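Local structure of tyrosine recombinase XerH (Helicobacter pylori, 5JJV) at the interface of chains A and B and the interface of chains A and C. The protein catalyses site-specific cutting and rejoining of DNA at difH through a tyrosine nucleophile and takes part in chromosome segregation. Coordinates in Å, arbitrary orientation; residue numbers count along the deposited sequence, not the author numbering. Chains: chain A/B/C, Tyrosine recombinase XerH.

Contact 1: the interface of chains A and B. Residues chain A 103-104, 106, 108-109; chain B 2-3, 139, 143.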
loop_
_atom_site.group_PDB
_atom_site.type_symbol
_atom_site.label_atom_id
_atom_site.label_comp_id
_atom_site.label_asym_id
_atom_site.label_seq_id
_atom_site.Cartn_x
_atom_site.Cartn_y
_atom_site.Cartn_z
ATOM N N LYS A 103 -33.537 7.375 -1.013
ATOM C CA LYS A 103 -32.461 8.236 -1.487
ATOM C C LYS A 103 -31.809 9.003 -0.343
ATOM O O LYS A 103 -30.682 9.479 -0.471
ATOM C CB LYS A 103 -32.983 9.214 -2.538
ATOM C CG LYS A 103 -33.473 8.553 -3.812
ATOM C CD LYS A 103 -34.031 9.585 -4.774
ATOM C CE LYS A 103 -34.506 8.945 -6.066
ATOM N NZ LYS A 103 -35.134 9.946 -6.970
ATOM N N ASN A 104 -32.522 9.121 0.773
ATOM C CA ASN A 104 -31.994 9.800 1.951
ATOM C C ASN A 104 -30.834 9.035 2.583
ATOM O O ASN A 104 -30.040 9.601 3.336
ATOM C CB ASN A 104 -33.099 10.012 2.989
ATOM C CG ASN A 104 -34.161 10.982 2.516
ATOM O OD1 ASN A 104 -35.345 10.650 2.471
ATOM N ND2 ASN A 104 -33.741 12.191 2.163
ATOM N N ASP A 106 -27.472 7.843 3.029
ATOM C CA ASP A 106 -26.093 8.096 2.632
ATOM C C ASP A 106 -25.141 7.512 3.670
ATOM O O ASP A 106 -25.579 6.867 4.624
ATOM C CB ASP A 106 -25.841 9.596 2.446
ATOM C CG ASP A 106 -26.339 10.429 3.614
ATOM O OD1 ASP A 106 -26.443 9.895 4.738
ATOM O OD2 ASP A 106 -26.622 11.629 3.406
ATOM N N VAL A 108 -23.488 9.045 5.826
ATOM C CA VAL A 108 -23.636 9.758 7.089
ATOM C C VAL A 108 -24.699 9.092 7.960
ATOM O O VAL A 108 -24.536 8.972 9.176
ATOM C CB VAL A 108 -23.999 11.233 6.857
ATOM C CG1 VAL A 108 -24.136 11.962 8.179
ATOM C CG2 VAL A 108 -22.940 11.898 5.994
ATOM N N MET A 109 -25.784 8.651 7.330
ATOM C CA MET A 109 -26.821 7.908 8.034
ATOM C C MET A 109 -26.294 6.549 8.484
ATOM O O MET A 109 -26.581 6.099 9.594
ATOM C CB MET A 109 -28.057 7.724 7.150
ATOM C CG MET A 109 -29.132 6.846 7.774
ATOM S SD MET A 109 -30.475 6.445 6.642
ATOM C CE MET A 109 -31.120 8.078 6.288
ATOM N N MET B 2 -30.386 13.087 6.440
ATOM C CA MET B 2 -29.091 13.642 6.808
ATOM C C MET B 2 -28.675 14.735 5.829
ATOM O O MET B 2 -27.622 15.353 5.985
ATOM C CB MET B 2 -28.023 12.548 6.861
ATOM C CG MET B 2 -28.284 11.470 7.898
ATOM S SD MET B 2 -28.591 12.124 9.550
ATOM C CE MET B 2 -27.100 13.068 9.847
ATOM N N LYS B 3 -29.508 14.965 4.818
ATOM C CA LYS B 3 -29.248 16.016 3.842
ATOM C C LYS B 3 -30.202 17.189 4.032
ATOM O O LYS B 3 -31.402 17.003 4.227
ATOM C CB LYS B 3 -29.365 15.474 2.416
ATOM C CG LYS B 3 -28.309 14.444 2.050
ATOM C CD LYS B 3 -28.316 14.162 0.557
ATOM C CE LYS B 3 -27.375 13.024 0.202
ATOM N NZ LYS B 3 -27.828 11.734 0.791
ATOM N N TYR B 139 -17.811 18.084 4.376
ATOM C CA TYR B 139 -19.089 17.560 4.842
ATOM C C TYR B 139 -20.248 18.338 4.224
ATOM O O TYR B 139 -21.211 17.751 3.730
ATOM C CB TYR B 139 -19.160 17.622 6.370
ATOM C CG TYR B 139 -20.446 17.101 6.973
ATOM C CD1 TYR B 139 -21.526 17.948 7.198
ATOM C CD2 TYR B 139 -20.576 15.767 7.333
ATOM C CE1 TYR B 139 -22.700 17.477 7.753
ATOM C CE2 TYR B 139 -21.749 15.286 7.890
ATOM C CZ TYR B 139 -22.807 16.147 8.097
ATOM O OH TYR B 139 -23.975 15.676 8.651
ATOM N N GLN B 143 -23.275 17.080 1.869
ATOM C CA GLN B 143 -24.567 16.957 2.540
ATOM C C GLN B 143 -25.576 18.057 2.202
ATOM O O GLN B 143 -26.739 17.964 2.595
ATOM C CB GLN B 143 -24.360 16.914 4.057
ATOM C CG GLN B 143 -23.535 15.728 4.528
ATOM C CD GLN B 143 -24.080 14.408 4.025
ATOM O OE1 GLN B 143 -23.430 13.713 3.244
ATOM N NE2 GLN B 143 -25.276 14.049 4.475
#
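A:Asp106 meets B:Lys3 and B:Gln143 tip to tip, and its carboxylate oxygen OD2 accepts from both. The ammonium NZ of B:Lys3 lies 2.9 Å from OD2 of A:Asp106, a hydrogen bond that is also a salt bridge, and the amide NE2 of B:Gln143 donates to the same OD2 at 3.0 Å, nearly straight at 172°. The two donors approach from opposite faces of the carboxylate plane, so OD2 is gripped from above and below. The other oxygen of A:Asp106, OD1, turns back to its own chain and takes the backbone N of A:Met109 at 2.9 Å, which caps the start of helix 107-118. With chi1 at 49°, CG sits between the backbone N and the carbonyl carbon, OD1 facing A:Met109 N and OD2 facing chain B. Within chain B, NE2 of B:Gln143 also donates to the carbonyl O of B:Met2 at 3.1 Å, tying the N-terminal segment to the end of helix 123-143.

Apolar contacts flank this polar core. A:Val108 presses CG2 onto the amide carbon CD of B:Gln143 at 3.4 Å, while its CG1 meets the B:Met2 methyl CE at 3.6 Å. The ring of B:Tyr139 backs CG of B:Gln143. The site anchors one subunit's N-terminal segment on its neighbour and probably helps hold the recombinase assembly together.

Contact 2: the interface of chains A and B. Residues chain A 167-170; chain B 241-244.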
loop_
_atom_site.group_PDB
_atom_site.type_symbol
_atom_site.label_atom_id
_atom_site.label_comp_id
_atom_site.label_asym_id
_atom_site.label_seq_id
_atom_site.Cartn_x
_atom_site.Cartn_y
_atom_site.Cartn_z
ATOM N N SER A 167 -5.288 -3.983 10.235
ATOM C CA SER A 167 -4.463 -3.432 11.318
ATOM C C SER A 167 -5.289 -2.686 12.372
ATOM O O SER A 167 -4.750 -2.237 13.383
ATOM C CB SER A 167 -3.369 -2.509 10.766
ATOM O OG SER A 167 -3.909 -1.277 10.318
ATOM N N ALA A 168 -6.592 -2.564 12.139
ATOM C CA ALA A 168 -7.487 -1.912 13.088
ATOM C C ALA A 168 -8.362 -2.946 13.784
ATOM O O ALA A 168 -9.322 -3.454 13.203
ATOM C CB ALA A 168 -8.343 -0.871 12.385
ATOM N N GLY A 169 -8.025 -3.255 15.031
ATOM C CA GLY A 169 -8.723 -4.292 15.766
ATOM C C GLY A 169 -8.245 -5.664 15.338
ATOM O O GLY A 169 -8.898 -6.674 15.601
ATOM N N ASN A 170 -7.095 -5.697 14.670
ATOM C CA ASN A 170 -6.498 -6.945 14.213
ATOM C C ASN A 170 -5.897 -7.734 15.371
ATOM O O ASN A 170 -4.689 -7.962 15.424
ATOM C CB ASN A 170 -5.429 -6.668 13.152
ATOM C CG ASN A 170 -4.305 -5.787 13.671
ATOM O OD1 ASN A 170 -4.489 -5.012 14.609
ATOM N ND2 ASN A 170 -3.131 -5.909 13.063
ATOM N N GLY B 241 -5.099 3.233 18.004
ATOM C CA GLY B 241 -5.881 2.834 16.849
ATOM C C GLY B 241 -6.231 1.360 16.906
ATOM O O GLY B 241 -6.518 0.741 15.880
ATOM N N ASP B 242 -6.196 0.805 18.116
ATOM C CA ASP B 242 -6.519 -0.599 18.360
ATOM C C ASP B 242 -5.609 -1.545 17.578
ATOM O O ASP B 242 -6.017 -2.646 17.204
ATOM C CB ASP B 242 -7.987 -0.871 18.021
ATOM C CG ASP B 242 -8.934 -0.017 18.839
ATOM O OD1 ASP B 242 -8.757 0.052 20.073
ATOM O OD2 ASP B 242 -9.848 0.598 18.247
ATOM N N LYS B 243 -4.377 -1.107 17.338
ATOM C CA LYS B 243 -3.378 -1.933 16.667
ATOM C C LYS B 243 -2.671 -2.821 17.683
ATOM O O LYS B 243 -2.084 -2.327 18.645
ATOM C CB LYS B 243 -2.355 -1.063 15.931
ATOM C CG LYS B 243 -2.954 -0.065 14.953
ATOM C CD LYS B 243 -1.898 0.924 14.477
ATOM C CE LYS B 243 -2.483 1.969 13.540
ATOM N NZ LYS B 243 -2.888 1.385 12.232
ATOM N N TYR B 244 -2.728 -4.130 17.472
ATOM C CA TYR B 244 -2.098 -5.063 18.397
ATOM C C TYR B 244 -0.665 -5.381 17.995
ATOM O O TYR B 244 -0.351 -5.506 16.811
ATOM C CB TYR B 244 -2.911 -6.354 18.495
ATOM C CG TYR B 244 -4.162 -6.213 19.326
ATOM C CD1 TYR B 244 -5.327 -5.691 18.780
ATOM C CD2 TYR B 244 -4.178 -6.598 20.660
ATOM C CE1 TYR B 244 -6.473 -5.559 19.538
ATOM C CE2 TYR B 244 -5.320 -6.471 21.426
ATOM C CZ TYR B 244 -6.465 -5.952 20.860
ATOM O OH TYR B 244 -7.604 -5.823 21.622
#
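B:Asp242 (phi 59°, psi 30°) and A:Gly169 (phi 79°, psi 16°) both take left-handed backbone turns, and there the carbonyl of one meets the N-H of the other. B:Asp242 belongs to the hairpin turn between strands 232-238 and 244-250, which in tyrosine recombinases carries the catalytic lysine, here B:Lys240. A:Gly169 lies in the loop between helices 123-143 and 178-190 of the neighbouring subunit, so the contact sets that connecting loop against the lysine hairpin.

The bond runs from A:Gly169 N to B:Asp242 O at 3.0 Å. It is bent at the hydrogen, and the donor stands above the carbonyl plane rather than on a lone pair. The bond is made by main-chain atoms on both sides, which suggests that the contact depends more on loop shape than on side-chain identity.

Next to it, A:Asn170 folds its side chain back, with CG between the backbone N and the carbonyl carbon. Its amide oxygen OD1 is thereby aimed at the backbone N of B:Tyr244, a weak hydrogen bond at 3.5 Å. The tyrosine brings its ring carbon CD1 to 4.0 Å from the carbonyl carbon C of A:Asn170.

B:Lys243 runs alongside the poorly ordered A:Ser167. Its chain is extended until a bend at the last torsion, which leaves the ammonium NZ 3.4 Å from the serine hydroxyl OG, an approach that carries little weight given the disorder.

Contact 3: the interface of chains A and C. Residues chain A 247-250, 329; chain C 351-354, 357.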
loop_
_atom_site.group_PDB
_atom_site.type_symbol
_atom_site.label_atom_id
_atom_site.label_comp_id
_atom_site.label_asym_id
_atom_site.label_seq_id
_atom_site.Cartn_x
_atom_site.Cartn_y
_atom_site.Cartn_z
ATOM N N VAL A 247 -1.600 -33.141 5.697
ATOM C CA VAL A 247 -0.752 -32.843 6.842
ATOM C C VAL A 247 -0.015 -34.117 7.229
ATOM O O VAL A 247 -0.430 -35.214 6.856
ATOM C CB VAL A 247 -1.555 -32.320 8.049
ATOM C CG1 VAL A 247 -2.220 -30.994 7.715
ATOM C CG2 VAL A 247 -2.585 -33.350 8.490
ATOM N N MET A 248 1.081 -33.980 7.963
ATOM C CA MET A 248 1.819 -35.152 8.413
ATOM C C MET A 248 1.925 -35.187 9.932
ATOM O O MET A 248 1.900 -34.150 10.596
ATOM C CB MET A 248 3.209 -35.200 7.775
ATOM C CG MET A 248 3.182 -35.438 6.273
ATOM S SD MET A 248 4.807 -35.771 5.569
ATOM C CE MET A 248 5.105 -37.431 6.164
ATOM N N LEU A 249 2.039 -36.396 10.469
ATOM C CA LEU A 249 2.028 -36.613 11.908
ATOM C C LEU A 249 2.787 -37.886 12.253
ATOM O O LEU A 249 2.460 -38.963 11.752
ATOM C CB LEU A 249 0.588 -36.688 12.420
ATOM C CG LEU A 249 0.327 -37.202 13.835
ATOM C CD1 LEU A 249 1.106 -36.396 14.856
ATOM C CD2 LEU A 249 -1.161 -37.157 14.142
ATOM N N LYS A 250 3.806 -37.754 13.098
ATOM C CA LYS A 250 4.581 -38.903 13.549
ATOM C C LYS A 250 3.669 -39.901 14.251
ATOM O O LYS A 250 2.822 -39.518 15.061
ATOM C CB LYS A 250 5.714 -38.467 14.480
ATOM C CG LYS A 250 6.741 -37.560 13.822
ATOM C CD LYS A 250 7.387 -38.244 12.629
ATOM C CE LYS A 250 8.264 -37.285 11.840
ATOM N NZ LYS A 250 8.702 -37.874 10.544
ATOM N N LEU A 329 6.197 -23.010 4.709
ATOM C CA LEU A 329 5.928 -24.232 5.455
ATOM C C LEU A 329 4.720 -24.039 6.367
ATOM O O LEU A 329 3.896 -24.942 6.516
ATOM C CB LEU A 329 7.148 -24.655 6.271
ATOM C CG LEU A 329 6.977 -25.903 7.140
ATOM C CD1 LEU A 329 6.499 -27.078 6.300
ATOM C CD2 LEU A 329 8.275 -26.244 7.852
ATOM N N GLN C 351 6.607 -33.486 0.436
ATOM C CA GLN C 351 7.356 -34.293 1.391
ATOM C C GLN C 351 7.925 -33.459 2.535
ATOM O O GLN C 351 8.221 -33.990 3.604
ATOM C CB GLN C 351 8.485 -35.047 0.688
ATOM C CG GLN C 351 8.093 -36.440 0.231
ATOM C CD GLN C 351 7.692 -37.334 1.391
ATOM O OE1 GLN C 351 8.376 -37.388 2.413
ATOM N NE2 GLN C 351 6.574 -38.035 1.239
ATOM N N ARG C 352 8.063 -32.154 2.315
ATOM C CA ARG C 352 8.603 -31.255 3.333
ATOM C C ARG C 352 7.647 -31.041 4.503
ATOM O O ARG C 352 7.974 -30.329 5.453
ATOM C CB ARG C 352 8.962 -29.901 2.721
ATOM C CG ARG C 352 10.341 -29.845 2.098
ATOM C CD ARG C 352 11.038 -28.545 2.459
ATOM N NE ARG C 352 10.260 -27.375 2.060
ATOM C CZ ARG C 352 10.213 -26.239 2.750
ATOM N NH1 ARG C 352 10.897 -26.119 3.879
ATOM N NH2 ARG C 352 9.478 -25.224 2.313
ATOM N N LEU C 353 6.467 -31.650 4.434
ATOM C CA LEU C 353 5.506 -31.570 5.526
ATOM C C LEU C 353 6.028 -32.276 6.774
ATOM O O LEU C 353 5.582 -31.994 7.886
ATOM C CB LEU C 353 4.161 -32.170 5.111
ATOM C CG LEU C 353 3.294 -31.360 4.145
ATOM C CD1 LEU C 353 2.009 -32.110 3.836
ATOM C CD2 LEU C 353 2.989 -29.986 4.716
ATOM N N GLU C 354 6.975 -33.190 6.589
ATOM C CA GLU C 354 7.553 -33.911 7.718
ATOM C C GLU C 354 8.494 -33.008 8.511
ATOM O O GLU C 354 8.864 -33.324 9.643
ATOM C CB GLU C 354 8.282 -35.171 7.245
ATOM C CG GLU C 354 9.477 -34.917 6.344
ATOM C CD GLU C 354 10.029 -36.200 5.746
ATOM O OE1 GLU C 354 9.450 -37.276 6.005
ATOM O OE2 GLU C 354 11.042 -36.132 5.017
ATOM N N ALA C 357 6.029 -31.873 10.946
ATOM C CA ALA C 357 5.628 -32.922 11.875
ATOM C C ALA C 357 6.699 -33.198 12.926
ATOM O O ALA C 357 6.423 -33.814 13.955
ATOM C CB ALA C 357 5.299 -34.199 11.113
HETATM O O HOH W 1 4.060 -35.164 14.192
#
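A:Met248 sits in the extended strand 244-250 (phi -122°, psi 152°) and faces the helical turns of C:Leu353, C:Glu354 and C:Ala357, which come shortly after the nucleophilic C:Tyr345 in sequence. The methionine is the chief intruder, giving up 80 Å² of surface to chain C. Its side chain runs straight as far as the sulphur and bends at chi3 (73°), a shape that lets successive atoms touch different partners. CG rests against CB of C:Leu353 at 3.6 Å, the two side chains crossing obliquely. The sulphur SD lies 3.5 Å from the backbone N of C:Glu354, a plain contact. Beyond it, the methyl CE reaches 4.0 Å from CB of C:Glu354, whose side chain runs beside the methionine in the same direction.

The methyl CB of C:Ala357 rests 3.4 Å from the carbonyl O of A:Met248. At the edge, A:Leu329 lends CD1 to the carbonyl O of C:Arg352. The ammonium of A:Lys250 and the carboxylate of C:Glu354 are near neighbours without touching, and their opposite charges may still attract.

A water bridges the two backbones, its oxygen 2.8 Å from A:Lys250 N and 2.7 Å from C:Ala357 O.

Contacts 1 and 2 join the same pair of chains, A and B, with centres about 28 Å apart, while contact 3 links A to C, its centre about 33 Å from that of contact 2 and 55 Å from that of contact 1. Chain A therefore engages two neighbours at once. Strand 244-250 recurs: chain B supplies its start to contact 2, and chain A its later residues to contact 3. The centre of contact 3 lies about 15 Å from A:Arg214, that of contact 1 about 40 Å. Together they may help hold the four subunits together, with contact 3 the nearest of the three to the catalytic residue A:Arg214.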